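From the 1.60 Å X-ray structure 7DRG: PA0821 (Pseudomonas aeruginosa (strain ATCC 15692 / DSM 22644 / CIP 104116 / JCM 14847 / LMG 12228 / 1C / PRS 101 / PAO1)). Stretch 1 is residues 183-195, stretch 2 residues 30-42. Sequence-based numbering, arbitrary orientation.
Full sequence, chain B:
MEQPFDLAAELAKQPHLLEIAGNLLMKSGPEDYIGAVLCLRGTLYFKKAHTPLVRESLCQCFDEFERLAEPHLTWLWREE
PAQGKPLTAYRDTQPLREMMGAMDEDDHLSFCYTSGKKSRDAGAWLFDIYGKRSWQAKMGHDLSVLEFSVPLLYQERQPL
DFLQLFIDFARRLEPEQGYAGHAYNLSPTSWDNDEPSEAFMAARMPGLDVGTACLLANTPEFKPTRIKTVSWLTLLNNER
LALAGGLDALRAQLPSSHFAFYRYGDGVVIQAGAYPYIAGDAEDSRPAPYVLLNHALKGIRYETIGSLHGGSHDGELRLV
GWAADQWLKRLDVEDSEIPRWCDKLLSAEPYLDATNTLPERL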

# COMPACT_ATOMS: atom_id res chain seq x y z
N ALA B 183 9.90 -12.92 -1.13
CA ALA B 183 10.56 -11.75 -0.56
C ALA B 183 11.02 -10.86 -1.70
O ALA B 183 11.15 -11.30 -2.85
CB ALA B 183 11.76 -12.12 0.32
N TYR B 184 11.25 -9.59 -1.38
CA TYR B 184 11.88 -8.67 -2.31
C TYR B 184 13.36 -8.58 -1.99
O TYR B 184 13.74 -8.22 -0.87
CB TYR B 184 11.26 -7.27 -2.24
CG TYR B 184 9.95 -7.19 -2.96
CD1 TYR B 184 9.90 -7.05 -4.34
CD2 TYR B 184 8.76 -7.31 -2.26
CE1 TYR B 184 8.70 -7.00 -5.00
CE2 TYR B 184 7.54 -7.25 -2.92
CZ TYR B 184 7.52 -7.11 -4.29
OH TYR B 184 6.32 -7.07 -4.95
N ASN B 185 14.20 -8.89 -2.97
CA ASN B 185 15.59 -8.46 -2.90
C ASN B 185 15.63 -6.98 -3.24
O ASN B 185 14.99 -6.55 -4.20
CB ASN B 185 16.47 -9.23 -3.88
CG ASN B 185 16.78 -10.63 -3.40
OD1 ASN B 185 16.69 -10.92 -2.21
ND2 ASN B 185 17.17 -11.49 -4.33
N LEU B 186 16.35 -6.20 -2.44
CA LEU B 186 16.49 -4.77 -2.69
C LEU B 186 17.85 -4.48 -3.30
O LEU B 186 18.75 -5.32 -3.32
CB LEU B 186 16.30 -3.96 -1.40
CG LEU B 186 15.01 -4.25 -0.63
CD1 LEU B 186 14.91 -3.31 0.57
CD2 LEU B 186 13.79 -4.11 -1.53
N SER B 187 17.99 -3.26 -3.81
CA SER B 187 19.25 -2.82 -4.39
C SER B 187 20.39 -3.02 -3.39
O SER B 187 20.25 -2.67 -2.21
CB SER B 187 19.16 -1.35 -4.79
OG SER B 187 20.46 -0.84 -5.05
N PRO B 188 21.52 -3.61 -3.81
CA PRO B 188 22.61 -3.85 -2.85
C PRO B 188 23.20 -2.58 -2.27
O PRO B 188 23.76 -2.62 -1.17
CB PRO B 188 23.65 -4.61 -3.70
CG PRO B 188 22.87 -5.21 -4.82
CD PRO B 188 21.77 -4.23 -5.12
N THR B 189 23.09 -1.46 -2.97
CA THR B 189 23.69 -0.21 -2.52
C THR B 189 22.68 0.86 -2.17
O THR B 189 22.99 1.74 -1.36
CB THR B 189 24.63 0.36 -3.59
OG1 THR B 189 23.94 0.48 -4.83
CG2 THR B 189 25.82 -0.55 -3.76
N SER B 190 21.48 0.82 -2.76
CA SER B 190 20.52 1.91 -2.63
C SER B 190 19.26 1.48 -1.89
O SER B 190 18.21 2.11 -2.05
CB SER B 190 20.15 2.46 -4.01
OG SER B 190 21.29 2.97 -4.68
N TRP B 191 19.36 0.44 -1.06
CA TRP B 191 18.19 -0.15 -0.41
C TRP B 191 17.42 0.85 0.45
O TRP B 191 16.21 0.68 0.65
CB TRP B 191 18.64 -1.34 0.45
CG TRP B 191 19.89 -1.01 1.19
CD1 TRP B 191 21.18 -1.23 0.77
CD2 TRP B 191 20.00 -0.37 2.46
NE1 TRP B 191 22.07 -0.77 1.71
CE2 TRP B 191 21.37 -0.24 2.76
CE3 TRP B 191 19.06 0.10 3.39
CZ2 TRP B 191 21.83 0.33 3.94
CZ3 TRP B 191 19.52 0.67 4.56
CH2 TRP B 191 20.89 0.79 4.83
N ASP B 192 18.09 1.87 0.98
CA ASP B 192 17.37 2.86 1.78
C ASP B 192 16.32 3.58 0.94
O ASP B 192 15.27 3.98 1.47
CB ASP B 192 18.34 3.86 2.40
CG ASP B 192 17.67 4.73 3.45
OD1 ASP B 192 17.22 4.18 4.48
OD2 ASP B 192 17.59 5.96 3.24
N ASN B 193 16.57 3.74 -0.36
CA ASN B 193 15.55 4.29 -1.26
C ASN B 193 14.38 3.35 -1.43
O ASN B 193 13.28 3.79 -1.81
CB ASN B 193 16.12 4.57 -2.65
CG ASN B 193 17.20 5.62 -2.66
OD1 ASN B 193 17.31 6.43 -1.73
ND2 ASN B 193 18.00 5.64 -3.72
N ASP B 194 14.58 2.06 -1.19
CA ASP B 194 13.66 1.05 -1.66
C ASP B 194 12.94 0.30 -0.56
O ASP B 194 11.97 -0.40 -0.86
CB ASP B 194 14.41 0.09 -2.59
CG ASP B 194 14.97 0.81 -3.80
OD1 ASP B 194 14.17 1.38 -4.58
OD2 ASP B 194 16.21 0.89 -3.95
N GLU B 195 13.37 0.44 0.70
CA GLU B 195 12.56 -0.07 1.80
C GLU B 195 11.11 0.41 1.76
O GLU B 195 10.22 -0.39 2.11
CB GLU B 195 13.19 0.32 3.15
CG GLU B 195 14.52 -0.39 3.43
CD GLU B 195 15.06 -0.08 4.82
OE1 GLU B 195 14.68 0.96 5.39
OE2 GLU B 195 15.87 -0.89 5.33
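Stretch 2 (30-42) PEDYIGAVLCLRG

The shortest polar contact between the two stretches is made by a tyrosine side chain. The hydroxyl of Tyr33 donates to the carboxylate of Asp194, with OH of Tyr33 2.8 Å from OD2 of Asp194, and accepts from the amide of Asn193, whose ND2 lies 3.2 Å from Tyr33 OH. With its proton given to the aspartate, the phenol oxygen is free to receive the amide hydrogen, so both roles of the hydroxyl are used.

Further along, stretch 2 runs as an extended strand beside residues 183-186 in antiparallel fashion, the N-to-C directions of the two strands making an angle of 146° and their axes approaching to 4.5 Å. Two hydrogen-bonded pairs anchor the register. Ala183 faces Cys39, with Cys39 N to Ala183 O at 2.9 Å and Ala183 N to Cys39 O at 3.1 Å; Asn185 faces Val37, with Val37 N to Asn185 O at 3.0 Å and Asn185 N to Val37 O at 3.1 Å. Between and beyond them come the non-hydrogen-bonded pairs Tyr184-Leu38 and Leu186-Ala36, each with its CA atoms 4.5 Å apart. The ladder ends in a weak hydrogen bond from Ser187 N to Gly35 O (3.1 Å), where stretch 1 leaves the strand.

Arg41, extended through chi2 and turned to p at chi3, brings its guanidinium back over stretch 1. NH1 of Arg41 donates to OD1 of Asn185 at 3.2 Å, near the guanidinium plane, while CB of Ala183 covers one face of the group, 3.5 Å from Arg41 CZ. A water lies between this side chain and the backbone, accepting from Arg41 NH2 at 3.1 Å and lying 2.9 Å from Tyr184 O.

Apolar packing gathers on the sheet face that carries Tyr184, Leu186, Ala36 and Leu38. CD1 of Leu38 sits over one face of the Tyr184 ring, 4.0 Å from its centroid, in a CH-pi contact, and Tyr184 CE1 comes within 3.6 Å of Leu38 CB. The methyl of Ala36 fits between two neighbours, its CB 3.8 Å from Tyr184 CD1 and 3.7 Å from Leu186 CD2. On the other face, ND2 of Asn185 approaches SG of Cys39 to 3.4 Å.

Near the chain corner at Asp32 and Tyr33, the Tyr33 ring packs against both serines, with CE2 of Tyr33 3.7 Å from Ser187 CB and its OH 3.4 Å from Ser190 CB. Gly35 allows close approach here: OD1 of Asp194 lies 3.4 Å from Gly35 CA, where a CB would clash with that oxygen.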

# COMPACT_ATOMS: atom_id res chain seq x y z
N PRO B 30 10.78 7.68 -9.30
CA PRO B 30 11.59 6.55 -9.76
C PRO B 30 12.90 7.00 -10.39
O PRO B 30 12.98 8.06 -11.02
CB PRO B 30 10.69 5.85 -10.78
CG PRO B 30 9.61 6.86 -11.12
CD PRO B 30 9.42 7.66 -9.87
N GLU B 31 13.93 6.19 -10.19
CA GLU B 31 15.24 6.40 -10.77
C GLU B 31 15.60 5.22 -11.65
O GLU B 31 14.91 4.19 -11.67
CB GLU B 31 16.30 6.62 -9.68
CG GLU B 31 16.17 7.98 -9.01
CD GLU B 31 16.96 8.09 -7.72
OE1 GLU B 31 17.86 7.25 -7.50
OE2 GLU B 31 16.66 9.00 -6.92
N ASP B 32 16.71 5.36 -12.38
CA ASP B 32 17.05 4.47 -13.48
C ASP B 32 17.80 3.22 -12.99
O ASP B 32 18.90 2.91 -13.44
CB ASP B 32 17.87 5.22 -14.53
CG ASP B 32 17.93 4.51 -15.86
OD1 ASP B 32 17.09 3.61 -16.08
OD2 ASP B 32 18.81 4.84 -16.67
N TYR B 33 17.17 2.49 -12.07
CA TYR B 33 17.71 1.21 -11.62
C TYR B 33 16.55 0.39 -11.06
O TYR B 33 15.47 0.92 -10.81
CB TYR B 33 18.82 1.38 -10.57
CG TYR B 33 18.35 1.82 -9.19
CD1 TYR B 33 18.12 3.16 -8.91
CD2 TYR B 33 18.15 0.89 -8.17
CE1 TYR B 33 17.69 3.57 -7.65
CE2 TYR B 33 17.72 1.29 -6.91
CZ TYR B 33 17.49 2.64 -6.66
OH TYR B 33 17.06 3.06 -5.41
N ILE B 34 16.79 -0.90 -10.89
CA ILE B 34 15.78 -1.80 -10.33
C ILE B 34 15.95 -1.80 -8.81
O ILE B 34 16.95 -2.28 -8.29
CB ILE B 34 15.91 -3.22 -10.89
CG1 ILE B 34 15.79 -3.20 -12.42
CG2 ILE B 34 14.86 -4.13 -10.26
CD1 ILE B 34 16.07 -4.54 -13.07
N GLY B 35 14.96 -1.26 -8.10
CA GLY B 35 15.07 -1.15 -6.66
C GLY B 35 14.68 -2.40 -5.89
O GLY B 35 15.17 -2.62 -4.78
N ALA B 36 13.78 -3.19 -6.46
CA ALA B 36 13.29 -4.39 -5.76
C ALA B 36 12.83 -5.44 -6.77
O ALA B 36 12.28 -5.09 -7.75
CB ALA B 36 12.16 -4.01 -4.84
N VAL B 37 13.07 -6.71 -6.46
CA VAL B 37 12.57 -7.78 -7.35
C VAL B 37 11.99 -8.89 -6.48
O VAL B 37 12.61 -9.27 -5.55
CB VAL B 37 13.62 -8.29 -8.35
CG1 VAL B 37 14.85 -8.80 -7.65
CG2 VAL B 37 13.05 -9.35 -9.27
N LEU B 38 10.78 -9.30 -6.81
CA LEU B 38 10.10 -10.37 -6.07
C LEU B 38 10.72 -11.70 -6.46
O LEU B 38 10.82 -11.99 -7.62
CB LEU B 38 8.60 -10.33 -6.37
CG LEU B 38 7.72 -11.25 -5.53
CD1 LEU B 38 7.84 -10.98 -4.04
CD2 LEU B 38 6.28 -11.19 -5.98
N CYS B 39 11.12 -12.47 -5.47
CA CYS B 39 11.77 -13.74 -5.74
C CYS B 39 11.43 -14.72 -4.63
O CYS B 39 10.68 -14.41 -3.69
CB CYS B 39 13.28 -13.54 -5.90
SG CYS B 39 14.05 -12.89 -4.40
N LEU B 40 11.96 -15.94 -4.75
CA LEU B 40 11.84 -16.96 -3.72
C LEU B 40 13.14 -16.99 -2.94
O LEU B 40 14.17 -17.43 -3.46
CB LEU B 40 11.54 -18.31 -4.37
CG LEU B 40 11.56 -19.54 -3.46
CD1 LEU B 40 10.65 -19.35 -2.27
CD2 LEU B 40 11.14 -20.76 -4.28
N ARG B 41 13.10 -16.53 -1.69
CA ARG B 41 14.29 -16.34 -0.88
C ARG B 41 14.24 -17.21 0.37
O ARG B 41 13.18 -17.36 0.99
CB ARG B 41 14.45 -14.88 -0.47
CG ARG B 41 15.78 -14.55 0.20
CD ARG B 41 15.93 -13.03 0.37
NE ARG B 41 15.08 -12.48 1.42
CZ ARG B 41 14.86 -11.17 1.57
NH1 ARG B 41 15.42 -10.33 0.72
NH2 ARG B 41 14.11 -10.72 2.55
N GLY B 42 15.39 -17.78 0.72
CA GLY B 42 15.54 -18.52 1.96
C GLY B 42 16.55 -17.83 2.86
O GLY B 42 17.55 -17.28 2.38
O HOH W 1 14.08 -7.66 1.95